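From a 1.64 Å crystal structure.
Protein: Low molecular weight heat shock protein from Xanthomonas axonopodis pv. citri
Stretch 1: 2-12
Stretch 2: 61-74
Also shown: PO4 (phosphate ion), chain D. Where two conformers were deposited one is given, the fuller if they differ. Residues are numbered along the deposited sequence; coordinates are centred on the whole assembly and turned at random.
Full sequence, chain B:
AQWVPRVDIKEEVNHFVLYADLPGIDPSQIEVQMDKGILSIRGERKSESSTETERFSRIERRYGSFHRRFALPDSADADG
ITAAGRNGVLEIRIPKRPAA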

# COMPACT_ATOMS: atom_id res chain seq x y z
N GLN B 2 -7.78 -2.01 13.44
CA GLN B 2 -6.61 -1.05 13.46
C GLN B 2 -5.75 -1.30 12.27
O GLN B 2 -5.45 -2.48 11.92
CB GLN B 2 -5.67 -1.42 14.66
CG GLN B 2 -4.97 -0.29 15.56
CD GLN B 2 -4.93 1.10 15.06
OE1 GLN B 2 -5.75 1.89 15.44
NE2 GLN B 2 -3.96 1.43 14.19
N TRP B 3 -5.25 -0.21 11.68
CA TRP B 3 -4.55 -0.40 10.51
C TRP B 3 -3.11 -0.57 11.14
O TRP B 3 -2.65 0.26 11.95
CB TRP B 3 -4.61 0.82 9.64
CG TRP B 3 -3.80 0.82 8.39
CD1 TRP B 3 -3.31 -0.29 7.64
CD2 TRP B 3 -3.48 1.97 7.66
NE1 TRP B 3 -2.68 0.18 6.54
CE2 TRP B 3 -2.80 1.52 6.47
CE3 TRP B 3 -3.70 3.28 7.85
CZ2 TRP B 3 -2.31 2.34 5.57
CZ3 TRP B 3 -3.19 4.15 6.88
CH2 TRP B 3 -2.52 3.67 5.75
N VAL B 4 -2.43 -1.64 10.74
CA VAL B 4 -1.03 -1.79 11.08
C VAL B 4 -0.35 -1.94 9.72
O VAL B 4 -0.25 -3.02 9.18
CB VAL B 4 -0.86 -3.07 11.89
CG1 VAL B 4 0.59 -3.25 12.23
CG2 VAL B 4 -1.63 -2.94 13.23
N PRO B 5 0.16 -0.85 9.18
CA PRO B 5 0.73 -0.88 7.87
C PRO B 5 2.00 -1.72 7.93
O PRO B 5 2.80 -1.57 8.80
CB PRO B 5 1.11 0.58 7.57
CG PRO B 5 0.61 1.32 8.69
CD PRO B 5 0.02 0.50 9.73
N ARG B 6 2.16 -2.56 6.95
CA ARG B 6 3.32 -3.46 6.94
C ARG B 6 4.58 -2.80 6.53
O ARG B 6 4.57 -1.90 5.70
CB ARG B 6 3.04 -4.59 5.95
CG ARG B 6 1.93 -5.52 6.61
CD ARG B 6 1.46 -6.50 5.52
NE ARG B 6 0.59 -7.40 6.24
CZ ARG B 6 0.95 -8.52 6.81
NH1 ARG B 6 2.13 -9.02 6.76
NH2 ARG B 6 -0.04 -9.16 7.47
N VAL B 7 5.68 -3.18 7.16
CA VAL B 7 6.97 -2.50 6.96
C VAL B 7 8.03 -3.58 6.78
O VAL B 7 7.95 -4.70 7.37
CB VAL B 7 7.25 -1.81 8.25
CG1 VAL B 7 8.65 -1.42 8.37
CG2 VAL B 7 6.28 -0.59 8.35
N ASP B 8 8.91 -3.30 5.91
CA ASP B 8 10.15 -4.12 5.91
C ASP B 8 11.26 -3.23 6.37
O ASP B 8 11.25 -2.00 6.10
CB ASP B 8 10.50 -4.53 4.49
CG ASP B 8 9.47 -5.41 3.86
OD1 ASP B 8 8.66 -5.99 4.55
OD2 ASP B 8 9.50 -5.44 2.59
N ILE B 9 12.26 -3.84 7.00
CA ILE B 9 13.38 -2.99 7.44
C ILE B 9 14.64 -3.75 7.11
O ILE B 9 14.72 -4.96 7.36
CB ILE B 9 13.35 -2.84 8.93
CG1 ILE B 9 12.07 -2.13 9.33
CG2 ILE B 9 14.66 -2.02 9.43
CD1 ILE B 9 11.87 -1.93 10.89
N LYS B 10 15.56 -3.02 6.53
CA LYS B 10 16.79 -3.57 5.98
C LYS B 10 17.92 -2.79 6.58
O LYS B 10 17.91 -1.58 6.73
CB LYS B 10 16.80 -3.38 4.47
CG LYS B 10 17.97 -3.95 3.83
CD LYS B 10 17.98 -3.48 2.39
CE LYS B 10 19.07 -4.36 1.67
NZ LYS B 10 19.16 -3.78 0.32
N GLU B 11 18.98 -3.53 6.88
CA GLU B 11 20.18 -2.85 7.33
C GLU B 11 21.23 -2.96 6.23
O GLU B 11 21.61 -4.08 5.74
CB GLU B 11 20.67 -3.52 8.60
CG GLU B 11 22.05 -2.84 8.97
CD GLU B 11 22.59 -3.35 10.28
OE1 GLU B 11 21.89 -4.02 11.08
OE2 GLU B 11 23.73 -2.85 10.59
N GLU B 12 21.54 -1.85 5.64
CA GLU B 12 22.58 -1.76 4.59
C GLU B 12 23.87 -1.37 5.30
O GLU B 12 23.88 -1.19 6.53
CB GLU B 12 22.23 -0.77 3.55
CG GLU B 12 21.03 -1.27 2.72
CD GLU B 12 20.56 -0.32 1.65
OE1 GLU B 12 19.82 -0.82 0.73
OE2 GLU B 12 20.91 0.91 1.73
N ARG B 61 -10.27 -2.86 3.17
CA ARG B 61 -9.09 -2.08 3.27
C ARG B 61 -9.11 -1.46 4.66
O ARG B 61 -10.10 -0.93 5.14
CB ARG B 61 -9.12 -0.94 2.19
CG ARG B 61 -8.87 -1.65 0.90
CD ARG B 61 -8.57 -0.75 -0.28
NE ARG B 61 -9.13 0.42 -0.25
CZ ARG B 61 -8.97 1.70 -0.10
NH1 ARG B 61 -7.94 2.57 -0.18
NH2 ARG B 61 -10.20 2.07 0.05
N ARG B 62 -7.90 -1.46 5.24
CA ARG B 62 -7.83 -0.94 6.66
C ARG B 62 -7.58 0.52 6.58
O ARG B 62 -6.90 1.02 5.64
CB ARG B 62 -6.65 -1.67 7.36
CG ARG B 62 -6.87 -3.20 7.42
CD ARG B 62 -7.86 -3.45 8.53
NE ARG B 62 -7.97 -4.90 8.72
CZ ARG B 62 -7.22 -5.79 8.07
NH1 ARG B 62 -7.36 -7.09 8.28
NH2 ARG B 62 -6.31 -5.36 7.19
N TYR B 63 -8.01 1.23 7.60
CA TYR B 63 -7.74 2.67 7.55
C TYR B 63 -7.85 3.22 8.97
O TYR B 63 -7.90 2.39 9.87
CB TYR B 63 -8.70 3.38 6.56
CG TYR B 63 -10.12 3.23 6.98
CD1 TYR B 63 -10.75 4.27 7.59
CD2 TYR B 63 -10.84 2.02 6.73
CE1 TYR B 63 -12.09 4.18 7.99
CE2 TYR B 63 -12.18 1.89 7.13
CZ TYR B 63 -12.81 2.99 7.73
OH TYR B 63 -14.12 2.87 8.08
N GLY B 64 -7.85 4.53 9.04
CA GLY B 64 -7.83 5.21 10.36
C GLY B 64 -6.41 5.46 10.74
O GLY B 64 -5.50 5.56 9.89
N SER B 65 -6.21 5.58 12.05
CA SER B 65 -4.88 6.05 12.44
C SER B 65 -3.92 4.84 12.48
O SER B 65 -4.30 3.69 12.71
CB SER B 65 -4.89 6.66 13.87
OG SER B 65 -5.85 7.64 13.85
N PHE B 66 -2.67 5.15 12.27
CA PHE B 66 -1.71 4.10 12.53
C PHE B 66 -0.51 4.77 13.23
O PHE B 66 -0.34 5.97 13.15
CB PHE B 66 -1.15 3.47 11.21
CG PHE B 66 -0.44 4.41 10.35
CD1 PHE B 66 0.98 4.52 10.47
CD2 PHE B 66 -1.13 5.20 9.42
CE1 PHE B 66 1.70 5.37 9.64
CE2 PHE B 66 -0.40 6.12 8.58
CZ PHE B 66 1.04 6.17 8.72
N HIS B 67 0.23 3.95 13.96
CA HIS B 67 1.44 4.43 14.56
C HIS B 67 2.23 3.22 14.91
O HIS B 67 1.78 2.34 15.63
CB HIS B 67 0.99 5.12 15.81
CG HIS B 67 2.07 5.73 16.58
ND1 HIS B 67 3.39 5.81 16.16
CD2 HIS B 67 2.01 6.42 17.74
CE1 HIS B 67 4.11 6.47 17.08
NE2 HIS B 67 3.29 6.85 18.02
N ARG B 68 3.35 3.11 14.28
CA ARG B 68 4.19 1.97 14.56
C ARG B 68 5.54 2.63 14.94
O ARG B 68 5.93 3.69 14.47
CB ARG B 68 4.42 1.15 13.33
CG ARG B 68 3.01 0.58 12.92
CD ARG B 68 3.17 -0.63 11.97
NE ARG B 68 3.72 -1.77 12.65
CZ ARG B 68 4.29 -2.77 11.97
NH1 ARG B 68 4.47 -2.72 10.64
NH2 ARG B 68 4.76 -3.79 12.64
N ARG B 69 6.19 1.84 15.77
CA ARG B 69 7.53 2.21 16.31
C ARG B 69 8.43 1.10 16.07
O ARG B 69 8.11 -0.11 16.22
CB ARG B 69 7.38 2.44 17.83
CG ARG B 69 6.55 3.65 18.17
CD ARG B 69 6.22 3.81 19.80
NE ARG B 69 4.87 3.37 19.90
CZ ARG B 69 3.77 4.04 20.11
NH1 ARG B 69 3.71 5.29 20.56
NH2 ARG B 69 2.68 3.34 19.99
N PHE B 70 9.66 1.45 15.69
CA PHE B 70 10.64 0.45 15.41
C PHE B 70 11.95 0.86 16.11
O PHE B 70 12.64 1.76 15.65
CB PHE B 70 10.93 0.25 13.97
CG PHE B 70 9.65 -0.06 13.19
CD1 PHE B 70 8.86 0.98 12.71
CD2 PHE B 70 9.15 -1.34 13.21
CE1 PHE B 70 7.67 0.73 12.05
CE2 PHE B 70 7.90 -1.62 12.56
CZ PHE B 70 7.19 -0.56 11.97
N ALA B 71 12.28 0.19 17.19
CA ALA B 71 13.60 0.45 17.77
C ALA B 71 14.63 -0.02 16.75
O ALA B 71 14.56 -1.09 16.17
CB ALA B 71 13.71 -0.47 19.05
N LEU B 72 15.69 0.77 16.48
CA LEU B 72 16.68 0.40 15.55
C LEU B 72 18.04 0.33 16.36
O LEU B 72 18.07 0.80 17.50
CB LEU B 72 16.86 1.55 14.58
CG LEU B 72 15.61 1.72 13.64
CD1 LEU B 72 15.94 2.94 12.80
CD2 LEU B 72 15.55 0.52 12.75
N PRO B 73 18.98 -0.31 15.75
CA PRO B 73 20.30 -0.45 16.46
C PRO B 73 20.85 0.91 16.74
O PRO B 73 20.57 1.91 16.03
CB PRO B 73 21.18 -1.11 15.41
CG PRO B 73 20.23 -2.00 14.64
CD PRO B 73 19.06 -1.01 14.48
N ASP B 74 21.69 0.95 17.78
CA ASP B 74 22.31 2.17 18.19
C ASP B 74 23.07 2.82 17.13
O ASP B 74 23.30 4.06 17.18
CB ASP B 74 23.25 1.86 19.36
CG ASP B 74 22.51 1.85 20.66
OD1 ASP B 74 23.16 1.62 21.72
OD2 ASP B 74 21.27 2.10 20.67
P PO4 D . -3.15 -6.76 6.66
O1 PO4 D . -4.11 -6.50 7.70
O2 PO4 D . -3.62 -6.00 5.33
O3 PO4 D . -1.80 -6.14 6.98
O4 PO4 D . -2.95 -8.12 6.18
O HOH W 1 -0.43 1.13 13.47
O HOH W 2 -6.60 2.40 12.11

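Residues 2-12 and 61-74 run in nearly the same direction, the strands 7-11 and 64-71 making an angle of 19°. Their axes come no closer than 10.5 Å, too far for direct backbone pairing, so side chains fill the space between them, and two waters bridge the backbones at the Trp-3 end, ahead of strand 7-11. The backbones are nearer at the start, where the CA atoms of Trp-3 and Arg-62 lie 5.1 Å apart, than further along, where those of Ile-9 and Phe-70 are separated by 9.1 Å. Together the two stretches bury 706 Å².

At the beginning of stretch 2, Arg-62 directs its CA-to-CB bond toward stretch 1, and its CB lies 3.6 Å from CD1 of Trp-3. Its backbone O sits over one face of the indole. The end of the side chain leads away to the phosphate ion, where NH2 of Arg-62 is 2.5 Å from O1 of PO4. Arg-6 reaches the same ion from stretch 1, its NE donating a hydrogen bond to O3 of PO4 at 2.8 Å. The anion, probably acquired from the crystallisation liquor, thus sits between two positively charged side chains.

Tyr-63 turns its side chain away and contributes mainly through its backbone. Water 2 accepts a hydrogen bond from Trp-3 N (3.0 Å to the water O) and donates to Tyr-63 O (2.6 Å) and Ser-65 O (2.7 Å), linking main-chain groups that do not meet directly. Gly-64, whose positive phi by itself favours glycine, places its O at the edge of the Trp-3 ring, 3.5 Å from CE3. Ser-65 also points its side chain away, but its O accepts a hydrogen bond from NE2 of Gln-2 at 2.7 Å. The same NE2 makes a weak hydrogen bond to Trp-3 O at 2.8 Å, so one amide group ties together carbonyls from both stretches.

Phe-66 faces stretch 1 and presents its ring edge to the face of Trp-3, with the ring planes at 73° and centroids 5.0 Å apart; CD2 of Phe-66 approaches CZ3 of Trp-3 to 3.4 Å. Pro-5 extends this apolar cluster, its CD lying 3.5 Å from CB of Phe-66. The side chain of His-67 points away, yet its backbone N donates to water 1 (2.9 Å to the water O), which in turn donates to Trp-3 O at 2.8 Å.

Arg-68 joins polar and apolar contacts. Its NH1 donates a hydrogen bond to Pro-5 O at 2.7 Å, with the carbonyl near the guanidinium plane, as suits an N-H donor. CG1 of Val-4 covers one face of the group, 3.5 Å from NE of Arg-68.

Beyond Arg-68 the contact becomes apolar. Phe-70 packs against two inward-facing strand residues: its CZ is 3.7 Å from CG2 of Val-7, and its CD2 is 3.6 Å from CD1 of Ile-9. Leu-72 makes a looser approach, its CD2 lying 4.3 Å from CG2 of Ile-9.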